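PDB 4QDG: putative adhesin from Bacteroides thetaiotaomicron, which probably serves as an outer-membrane lipoprotein of the FimB/Mfa2 family that helps tether fimbrial pili to the bacterial cell surface. Local coordinates for residues L17-D22 against D36-L41; D51-T56 against M67-K72. All blocks are in the same frame, centred on the assembly; numbering follows the deposited sequence.

Contact 1. Residues L17-D22 against D36-L41. With MG (magnesium ion), chain C.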
# COMPACT_ATOMS: atom_id res chain seq x y z
N LEU A 17 -0.88 9.55 23.02
CA LEU A 17 -0.78 8.54 21.98
C LEU A 17 0.55 8.47 21.30
O LEU A 17 1.09 9.49 20.89
CB LEU A 17 -1.86 8.74 20.91
CG LEU A 17 -3.30 8.77 21.40
CD1 LEU A 17 -4.25 9.00 20.24
CD2 LEU A 17 -3.65 7.49 22.15
N ARG A 18 1.05 7.24 21.13
CA ARG A 18 2.25 6.89 20.36
C ARG A 18 1.75 6.30 19.04
O ARG A 18 0.71 5.64 19.01
CB ARG A 18 3.15 5.90 21.14
CG ARG A 18 4.40 5.45 20.37
CD ARG A 18 5.32 4.57 21.19
NE ARG A 18 6.60 4.36 20.50
CZ ARG A 18 7.19 3.18 20.32
NH1 ARG A 18 6.62 2.07 20.79
NH2 ARG A 18 8.34 3.10 19.66
N PHE A 19 2.45 6.62 17.94
CA PHE A 19 2.09 6.11 16.62
C PHE A 19 3.25 5.28 16.07
O PHE A 19 4.38 5.77 16.00
CB PHE A 19 1.72 7.25 15.68
CG PHE A 19 0.57 8.08 16.19
CD1 PHE A 19 0.79 9.17 17.02
CD2 PHE A 19 -0.74 7.77 15.84
CE1 PHE A 19 -0.28 9.92 17.53
CE2 PHE A 19 -1.81 8.53 16.34
CZ PHE A 19 -1.56 9.60 17.19
N ILE A 20 3.00 4.00 15.79
CA ILE A 20 4.07 3.13 15.26
C ILE A 20 3.64 2.48 13.93
O ILE A 20 2.45 2.34 13.66
CB ILE A 20 4.55 2.05 16.28
CG1 ILE A 20 3.54 0.91 16.47
CG2 ILE A 20 4.93 2.69 17.62
CD1 ILE A 20 4.13 -0.38 17.06
N TYR A 21 4.64 2.14 13.09
CA TYR A 21 4.46 1.39 11.84
C TYR A 21 5.53 0.29 11.83
O TYR A 21 6.64 0.48 11.32
CB TYR A 21 4.48 2.30 10.58
CG TYR A 21 4.71 1.55 9.27
CD1 TYR A 21 3.86 0.51 8.87
CD2 TYR A 21 5.81 1.85 8.46
CE1 TYR A 21 4.11 -0.21 7.69
CE2 TYR A 21 6.05 1.14 7.28
CZ TYR A 21 5.19 0.13 6.89
OH TYR A 21 5.43 -0.54 5.71
N ASP A 22 5.22 -0.84 12.47
CA ASP A 22 6.09 -2.01 12.53
C ASP A 22 5.48 -3.18 11.69
O ASP A 22 6.09 -4.23 11.60
CB ASP A 22 6.41 -2.43 14.00
CG ASP A 22 5.32 -3.12 14.80
OD1 ASP A 22 4.29 -3.51 14.21
OD2 ASP A 22 5.53 -3.33 16.02
N ASP A 36 4.99 11.17 7.17
CA ASP A 36 5.29 12.61 7.14
C ASP A 36 4.08 13.51 7.51
O ASP A 36 4.24 14.72 7.68
CB ASP A 36 5.79 12.99 5.72
CG ASP A 36 4.75 12.88 4.59
OD1 ASP A 36 3.81 12.06 4.71
OD2 ASP A 36 4.89 13.61 3.58
N CYS A 37 2.86 12.95 7.54
CA CYS A 37 1.66 13.69 7.88
C CYS A 37 0.69 12.75 8.56
O CYS A 37 0.52 11.61 8.16
CB CYS A 37 1.03 14.39 6.67
SG CYS A 37 0.55 13.27 5.32
N LEU A 38 0.10 13.22 9.66
CA LEU A 38 -0.76 12.39 10.46
C LEU A 38 -2.12 13.06 10.69
O LEU A 38 -2.18 14.24 10.99
CB LEU A 38 -0.02 12.14 11.79
CG LEU A 38 -0.70 11.36 12.90
CD1 LEU A 38 -0.99 9.90 12.48
CD2 LEU A 38 0.15 11.41 14.12
N THR A 39 -3.18 12.27 10.53
CA THR A 39 -4.55 12.69 10.77
C THR A 39 -5.05 11.80 11.88
O THR A 39 -5.14 10.59 11.70
CB THR A 39 -5.42 12.61 9.49
OG1 THR A 39 -4.87 13.45 8.47
CG2 THR A 39 -6.87 13.02 9.74
N LEU A 40 -5.38 12.39 13.02
CA LEU A 40 -5.88 11.62 14.17
C LEU A 40 -7.34 12.04 14.45
O LEU A 40 -7.62 13.22 14.67
CB LEU A 40 -4.95 11.82 15.40
CG LEU A 40 -5.22 11.01 16.68
CD1 LEU A 40 -6.37 11.61 17.50
CD2 LEU A 40 -5.35 9.50 16.44
N LEU A 41 -8.26 11.07 14.44
CA LEU A 41 -9.69 11.30 14.67
C LEU A 41 -10.12 10.73 16.00
O LEU A 41 -9.70 9.63 16.37
CB LEU A 41 -10.52 10.67 13.54
CG LEU A 41 -10.19 11.14 12.14
CD1 LEU A 41 -10.50 10.07 11.16
CD2 LEU A 41 -10.94 12.39 11.79
MG MG C . 2.36 13.18 3.47
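Two strands of the N-terminal beta domain face each other here through a buried apolar core, as in a beta sandwich: strand 15-20 lies across from strand 38-44, and the axes of the short segments 17-20 and 38-41 come within 10.9 Å of each other, at an angle of 133°. Phe19 is the centrepiece. The methyl CD2 of Leu38 sits over the middle of its ring, 3.7 Å from the centroid and only 10° off the ring normal, which makes a clean CH-pi contact. The second methyl of Leu38 reaches the same ring more loosely, CD1 lying 4.0 Å from Phe19 CD2. Leu40 approaches differently: its CD2 lies in the ring plane at the edge, 3.7 Å from Phe19 CE2, with the two side chains crossing at about a right angle. Both leucines hold CG anti to the backbone N, yet their second torsions differ, and Leu38 CD2 goes to the face while Leu40 CD2 goes to the edge. Met67 touches Phe19 and both leucines, and Ala80 and Phe78 of strand 75-82 help line the same core.

Just before Leu38 the chain turns to metal binding. Asp36 grips a magnesium ion through both carboxylate oxygens, OD1 at 2.2 Å and OD2 at 2.6 Å, and Cys37 adds its SG; Cys86 and His124 complete the protein ligands. Back in the core, the methyl Leu40 CD2 also meets the next inward-facing residue of the opposing strand, standing 4.0 Å from Leu17 CD1.

Contact 2. Residues D51-T56 against M67-K72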
# COMPACT_ATOMS: atom_id res chain seq x y z
N ASP A 51 -13.33 15.06 17.74
CA ASP A 51 -12.30 15.99 17.27
C ASP A 51 -11.36 15.36 16.25
O ASP A 51 -11.36 14.14 16.04
CB ASP A 51 -11.47 16.54 18.45
CG ASP A 51 -10.85 17.93 18.25
OD1 ASP A 51 -11.16 18.59 17.22
OD2 ASP A 51 -10.07 18.36 19.12
N THR A 52 -10.59 16.23 15.58
CA THR A 52 -9.54 15.90 14.62
C THR A 52 -8.26 16.67 14.98
O THR A 52 -8.32 17.86 15.32
CB THR A 52 -9.98 16.19 13.17
OG1 THR A 52 -11.22 15.55 12.91
CG2 THR A 52 -8.95 15.76 12.14
N ARG A 53 -7.14 15.98 14.90
CA ARG A 53 -5.80 16.53 15.11
C ARG A 53 -4.96 16.23 13.88
O ARG A 53 -4.90 15.08 13.45
CB ARG A 53 -5.14 15.96 16.37
CG ARG A 53 -5.71 16.46 17.69
CD ARG A 53 -5.06 17.74 18.21
NE ARG A 53 -5.65 18.17 19.47
CZ ARG A 53 -6.80 18.83 19.58
NH1 ARG A 53 -7.49 19.16 18.50
NH2 ARG A 53 -7.27 19.18 20.77
N ILE A 54 -4.36 17.25 13.29
CA ILE A 54 -3.54 17.07 12.11
C ILE A 54 -2.10 17.45 12.44
O ILE A 54 -1.88 18.51 13.00
CB ILE A 54 -4.14 17.84 10.90
CG1 ILE A 54 -5.33 17.03 10.33
CG2 ILE A 54 -3.09 18.11 9.80
CD1 ILE A 54 -6.48 17.86 9.89
N VAL A 55 -1.13 16.56 12.13
CA VAL A 55 0.30 16.82 12.39
C VAL A 55 1.09 16.67 11.07
O VAL A 55 1.09 15.59 10.49
CB VAL A 55 0.90 15.94 13.51
CG1 VAL A 55 2.32 16.37 13.84
CG2 VAL A 55 0.03 15.96 14.76
N THR A 56 1.79 17.75 10.63
CA THR A 56 2.56 17.76 9.39
C THR A 56 4.04 18.15 9.59
O THR A 56 4.83 18.00 8.65
CB THR A 56 1.92 18.72 8.36
OG1 THR A 56 1.64 19.98 8.98
CG2 THR A 56 0.66 18.14 7.71
N MSE A 67 1.27 12.26 21.17
CA MSE A 67 0.21 13.23 21.02
C MSE A 67 -0.56 13.30 22.33
O MSE A 67 -1.25 12.34 22.69
CB MSE A 67 -0.72 12.90 19.85
CG MSE A 67 -1.75 14.00 19.60
SE MSE A 67 -3.08 13.48 18.31
CE MSE A 67 -1.94 13.60 16.69
N LYS A 68 -0.45 14.43 23.03
CA LYS A 68 -1.15 14.68 24.28
C LYS A 68 -2.53 15.21 23.95
O LYS A 68 -2.66 16.19 23.21
CB LYS A 68 -0.35 15.68 25.11
CG LYS A 68 -0.94 16.02 26.45
CD LYS A 68 -0.07 17.08 27.17
CE LYS A 68 -0.26 18.50 26.67
NZ LYS A 68 -1.56 19.08 27.13
N LEU A 69 -3.58 14.54 24.46
CA LEU A 69 -4.94 14.97 24.23
C LEU A 69 -5.65 15.20 25.54
O LEU A 69 -5.86 14.25 26.30
CB LEU A 69 -5.76 13.99 23.36
CG LEU A 69 -5.37 13.83 21.89
CD1 LEU A 69 -6.07 12.61 21.28
CD2 LEU A 69 -5.73 15.05 21.09
N ASP A 70 -6.07 16.44 25.79
CA ASP A 70 -6.89 16.78 26.94
C ASP A 70 -8.32 16.38 26.59
O ASP A 70 -8.85 16.83 25.59
CB ASP A 70 -6.77 18.27 27.32
CG ASP A 70 -5.44 18.59 27.96
OD1 ASP A 70 -5.18 18.08 29.07
OD2 ASP A 70 -4.65 19.31 27.33
N LEU A 71 -8.90 15.44 27.36
CA LEU A 71 -10.23 14.92 27.09
C LEU A 71 -11.04 14.75 28.36
O LEU A 71 -10.49 14.43 29.42
CB LEU A 71 -10.14 13.55 26.36
CG LEU A 71 -9.61 13.53 24.92
CD1 LEU A 71 -9.32 12.14 24.47
CD2 LEU A 71 -10.55 14.25 23.96
N LYS A 72 -12.36 14.93 28.23
CA LYS A 72 -13.32 14.68 29.29
C LYS A 72 -13.26 13.17 29.62
O LYS A 72 -13.21 12.37 28.67
CB LYS A 72 -14.73 15.11 28.81
CG LYS A 72 -15.85 14.85 29.81
CD LYS A 72 -17.24 14.97 29.16
CE LYS A 72 -17.71 13.70 28.47
NZ LYS A 72 -18.83 13.98 27.52
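With its CG anti to the backbone N (chi1 -174°), selenomethionine Met67 reaches straight out toward strand 49-55 and then bends at its last torsion, laying the methyl CE beside Val55. Arg53, modelled in two conformers of which one is described here, bends too, at chi2 (-88°), and this turn carries its chain alongside Leu69. The result is four side chains packed in a row of pairwise contacts. Met67 SE lies 3.8 Å from Arg53 CB, the two chains crossing at a slant, while Met67 CE packs 3.6 Å from Val55 CG2 as those side chains slide past each other in opposite directions. Further along, the methyl Leu69 CD2 comes 3.7 Å from Arg53 CG and 3.5 Å from Arg53 NE, meeting the guanidinium obliquely. The arginine thus lends its aliphatic part to the apolar packing and keeps its charge on the exposed side. There Arg53 NH1 forms a salt bridge of 2.8 Å to Asp51 OD2, two residues back on the same strand.

The contact bridges the edges of the domain's two layers. Strand 49-55 pairs with strand 38-44 and strand 67-70 with strand 15-20, while Leu69 also packs on Phe78 of strand 75-82, the partner of strand 38-44 on its other side.

Overall arrangement
Contacts 1 and 2 follow one another along the chain and join the same two layers, their centres about 11 Å apart. Contact 1 is fully buried and wholly apolar where its segments meet, built on an aromatic ring, whereas contact 2 runs from buried Met67 and Leu69 out to an exposed arginine salt-bridged to Asp51 of its own strand. Backbone pairing ties them side by side: Leu38 N lies 2.7 Å from Val55 O and Leu40 N 2.8 Å from Arg53 O, both probable hydrogen bonds. Met67 is shared by both. Segment 36-41 of contact 1 supplies two ligands, Asp36 and Cys37, of one magnesium site; the Val55 side chain of contact 2 stays about 11 Å from that ion.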